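Local coordinates for periplasmic binding protein (Veillonella parvula, PDB 4MO9), which probably binds an iron-siderophore or a similar solute in the periplasm and delivers it to a membrane transporter, as a TroA-like solute-binding protein, at residues 186-191 with 337-342. Numbering follows the deposited sequence.
Sequences TRVLDR and EEFKDV
Arg191 meets Asp341 and Phe339 with CG anti to its backbone N (chi1 -160°) and a bend at chi3 (-69°) that sets NE. In Asp341, chi1 60° sets CG between the backbone N and carbonyl carbon, and the carboxylate meets the guanidinium tip to tip, the two planes nearly coplanar. Arg191 NH1 bonds Asp341 OD1 at 2.8 Å, and Arg191 NH2 bonds Asp341 OD2 at 2.9 Å. Both oxygens use their syn lone pairs, an end-on bidentate salt bridge. Arg191 NH1 also donates to Glu338 O at 2.9 Å, a more bent bond. Arg191 CD lies over one face of the Phe339 ring, 4.1 Å from its centroid, a CH-pi contact. Val188 CA meets the ring edge at Phe339 CE1, 4.0 Å away. Arg187 CD packs on Val342 CG2 at 3.8 Å. An alanine in place of Arg191 would probably leave the Asp341 carboxylate and Glu338 O without this donor and take CD from over the Phe339 ring. Glu338 turns its carboxylate to Lys197. The contact joins helix 171-194 to the type I turn Phe339-Val342, in the loop between helices 324-334 and 344-355. Val188 and Phe339 both also touch Ala331 of helix 324-334.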
ATOM      1  N   THR A 186     -12.760  -1.138  11.057  1.00 27.07           N
ATOM      2  CA  THR A 186     -14.162  -1.374  11.414  1.00 25.82           C
ATOM      3  C   THR A 186     -14.883  -0.108  11.850  1.00 27.31           C
ATOM      4  O   THR A 186     -16.066   0.051  11.542  1.00 32.32           O
ATOM      5  CB  THR A 186     -14.357  -2.489  12.483  1.00 28.60           C
ATOM      6  OG1 THR A 186     -13.709  -2.108  13.706  1.00 26.93           O
ATOM      7  CG2 THR A 186     -13.797  -3.817  11.978  1.00 28.09           C
ATOM      8  N   ARG A 187     -14.201   0.785  12.573  1.00 27.84           N
ATOM      9  CA  ARG A 187     -14.799   2.068  12.944  1.00 30.04           C
ATOM     10  C   ARG A 187     -15.220   2.808  11.675  1.00 30.14           C
ATOM     11  O   ARG A 187     -16.349   3.304  11.580  1.00 33.13           O
ATOM     12  CB  ARG A 187     -13.819   2.940  13.751  1.00 30.67           C
ATOM     13  CG  ARG A 187     -14.377   4.305  14.161  1.00 29.69           C
ATOM     14  CD  ARG A 187     -13.340   5.183  14.889  1.00 31.39           C
ATOM     15  NE  ARG A 187     -13.014   4.669  16.221  1.00 32.06           N
ATOM     16  CZ  ARG A 187     -11.904   3.993  16.519  1.00 32.83           C
ATOM     17  NH1 ARG A 187     -10.989   3.743  15.583  1.00 27.03           N
ATOM     18  NH2 ARG A 187     -11.712   3.561  17.765  1.00 34.59           N
ATOM     19  N   VAL A 188     -14.317   2.866  10.703  1.00 27.41           N
ATOM     20  CA  VAL A 188     -14.600   3.511   9.416  1.00 28.92           C
ATOM     21  C   VAL A 188     -15.758   2.847   8.668  1.00 30.48           C
ATOM     22  O   VAL A 188     -16.739   3.517   8.311  1.00 30.31           O
ATOM     23  CB  VAL A 188     -13.356   3.536   8.497  1.00 30.65           C
ATOM     24  CG1 VAL A 188     -13.738   3.987   7.079  1.00 30.43           C
ATOM     25  CG2 VAL A 188     -12.270   4.449   9.074  1.00 31.47           C
ATOM     26  N   LEU A 189     -15.658   1.538   8.444  1.00 30.11           N
ATOM     27  CA  LEU A 189     -16.649   0.838   7.633  1.00 30.17           C
ATOM     28  C   LEU A 189     -18.029   0.838   8.291  1.00 31.93           C
ATOM     29  O   LEU A 189     -19.038   1.033   7.613  1.00 33.73           O
ATOM     30  CB  LEU A 189     -16.188  -0.587   7.297  1.00 31.20           C
ATOM     31  CG  LEU A 189     -14.942  -0.697   6.414  1.00 33.54           C
ATOM     32  CD1 LEU A 189     -14.538  -2.139   6.211  1.00 35.75           C
ATOM     33  CD2 LEU A 189     -15.182  -0.030   5.068  1.00 35.85           C
ATOM     34  N   ASP A 190     -18.079   0.637   9.608  1.00 30.60           N
ATOM     35  CA  ASP A 190     -19.354   0.702  10.325  1.00 30.80           C
ATOM     36  C   ASP A 190     -19.988   2.077  10.217  1.00 32.53           C
ATOM     37  O   ASP A 190     -21.181   2.207   9.923  1.00 31.76           O
ATOM     38  CB  ASP A 190     -19.178   0.404  11.810  1.00 32.40           C
ATOM     39  CG  ASP A 190     -20.503   0.323  12.538  1.00 36.02           C
ATOM     40  OD1 ASP A 190     -21.398  -0.409  12.057  1.00 37.13           O
ATOM     41  OD2 ASP A 190     -20.669   1.000  13.579  1.00 38.35           O
ATOM     42  N   ARG A 191     -19.199   3.108  10.489  1.00 32.61           N
ATOM     43  CA  ARG A 191     -19.750   4.459  10.521  1.00 35.42           C
ATOM     44  C   ARG A 191     -20.219   4.871   9.123  1.00 32.16           C
ATOM     45  O   ARG A 191     -21.308   5.422   8.978  1.00 34.69           O
ATOM     46  CB  ARG A 191     -18.747   5.455  11.117  1.00 35.66           C
ATOM     47  CG  ARG A 191     -19.397   6.749  11.621  1.00 44.01           C
ATOM     48  CD  ARG A 191     -18.391   7.659  12.336  1.00 46.84           C
ATOM     49  NE  ARG A 191     -17.949   7.097  13.615  1.00 46.65           N
ATOM     50  CZ  ARG A 191     -16.893   7.527  14.303  1.00 45.47           C
ATOM     51  NH1 ARG A 191     -16.156   8.530  13.838  1.00 46.27           N
ATOM     52  NH2 ARG A 191     -16.569   6.955  15.453  1.00 41.50           N
ATOM     53  N   GLU A 337     -16.965  16.039   9.461  1.00 43.18           N
ATOM     54  CA  GLU A 337     -17.641  16.207  10.742  1.00 48.78           C
ATOM     55  C   GLU A 337     -17.989  14.873  11.398  1.00 49.25           C
ATOM     56  O   GLU A 337     -18.150  14.803  12.620  1.00 52.90           O
ATOM     57  CB  GLU A 337     -18.897  17.066  10.575  1.00 57.53           C
ATOM     58  CG  GLU A 337     -18.619  18.462  10.030  1.00 66.58           C
ATOM     59  CD  GLU A 337     -17.948  19.377  11.049  1.00 74.31           C
ATOM     60  OE1 GLU A 337     -17.320  20.375  10.625  1.00 78.77           O
ATOM     61  OE2 GLU A 337     -18.060  19.107  12.269  1.00 74.27           O
ATOM     62  N   GLU A 338     -18.099  13.816  10.597  1.00 44.11           N
ATOM     63  CA  GLU A 338     -18.433  12.497  11.135  1.00 43.51           C
ATOM     64  C   GLU A 338     -17.198  11.773  11.648  1.00 40.41           C
ATOM     65  O   GLU A 338     -17.318  10.724  12.289  1.00 41.71           O
ATOM     66  CB  GLU A 338     -19.126  11.617  10.084  1.00 43.57           C
ATOM     67  CG  GLU A 338     -20.555  12.005   9.765  1.00 47.99           C
ATOM     68  CD  GLU A 338     -20.638  13.237   8.886  1.00 55.12           C
ATOM     69  OE1 GLU A 338     -19.590  13.673   8.351  1.00 55.04           O
ATOM     70  OE2 GLU A 338     -21.753  13.775   8.730  1.00 60.64           O
ATOM     71  N   PHE A 339     -16.020  12.332  11.367  1.00 38.17           N
ATOM     72  CA  PHE A 339     -14.758  11.678  11.705  1.00 35.88           C
ATOM     73  C   PHE A 339     -13.745  12.581  12.421  1.00 36.45           C
ATOM     74  O   PHE A 339     -12.534  12.462  12.190  1.00 35.36           O
ATOM     75  CB  PHE A 339     -14.135  11.043  10.454  1.00 37.32           C
ATOM     76  CG  PHE A 339     -14.859   9.807   9.977  1.00 37.29           C
ATOM     77  CD1 PHE A 339     -14.513   8.559  10.462  1.00 38.64           C
ATOM     78  CD2 PHE A 339     -15.889   9.901   9.050  1.00 39.18           C
ATOM     79  CE1 PHE A 339     -15.183   7.409  10.027  1.00 40.40           C
ATOM     80  CE2 PHE A 339     -16.567   8.770   8.606  1.00 40.68           C
ATOM     81  CZ  PHE A 339     -16.210   7.514   9.096  1.00 40.73           C
ATOM     82  N   LYS A 340     -14.242  13.445  13.310  1.00 38.58           N
ATOM     83  CA  LYS A 340     -13.383  14.336  14.093  1.00 44.35           C
ATOM     84  C   LYS A 340     -12.534  13.557  15.083  1.00 43.41           C
ATOM     85  O   LYS A 340     -11.485  14.035  15.524  1.00 43.03           O
ATOM     86  CB  LYS A 340     -14.210  15.385  14.848  1.00 50.54           C
ATOM     87  CG  LYS A 340     -15.109  16.225  13.961  1.00 53.89           C
ATOM     88  CD  LYS A 340     -15.659  17.454  14.687  1.00 59.67           C
ATOM     89  CE  LYS A 340     -14.587  18.529  14.850  1.00 65.35           C
ATOM     90  NZ  LYS A 340     -15.164  19.873  15.180  1.00 70.63           N
ATOM     91  N   ASP A 341     -12.989  12.355  15.430  1.00 42.29           N
ATOM     92  CA  ASP A 341     -12.296  11.526  16.408  1.00 41.70           C
ATOM     93  C   ASP A 341     -11.247  10.634  15.747  1.00 41.58           C
ATOM     94  O   ASP A 341     -10.643   9.767  16.402  1.00 45.45           O
ATOM     95  CB  ASP A 341     -13.307  10.676  17.195  1.00 44.53           C
ATOM     96  CG  ASP A 341     -14.116   9.745  16.301  1.00 45.47           C
ATOM     97  OD1 ASP A 341     -14.132   9.953  15.071  1.00 43.92           O
ATOM     98  OD2 ASP A 341     -14.744   8.798  16.830  1.00 49.32           O
ATOM     99  N   VAL A 342     -11.030  10.836  14.452  1.00 38.57           N
ATOM    100  CA  VAL A 342     -10.058  10.035  13.715  1.00 38.32           C
ATOM    101  C   VAL A 342      -8.910  10.900  13.188  1.00 40.38           C
ATOM    102  O   VAL A 342      -9.148  11.980  12.663  1.00 41.07           O
ATOM    103  CB  VAL A 342     -10.750   9.265  12.565  1.00 38.70           C
ATOM    104  CG1 VAL A 342      -9.750   8.813  11.530  1.00 38.11           C
ATOM    105  CG2 VAL A 342     -11.519   8.062  13.125  1.00 38.97           C
TER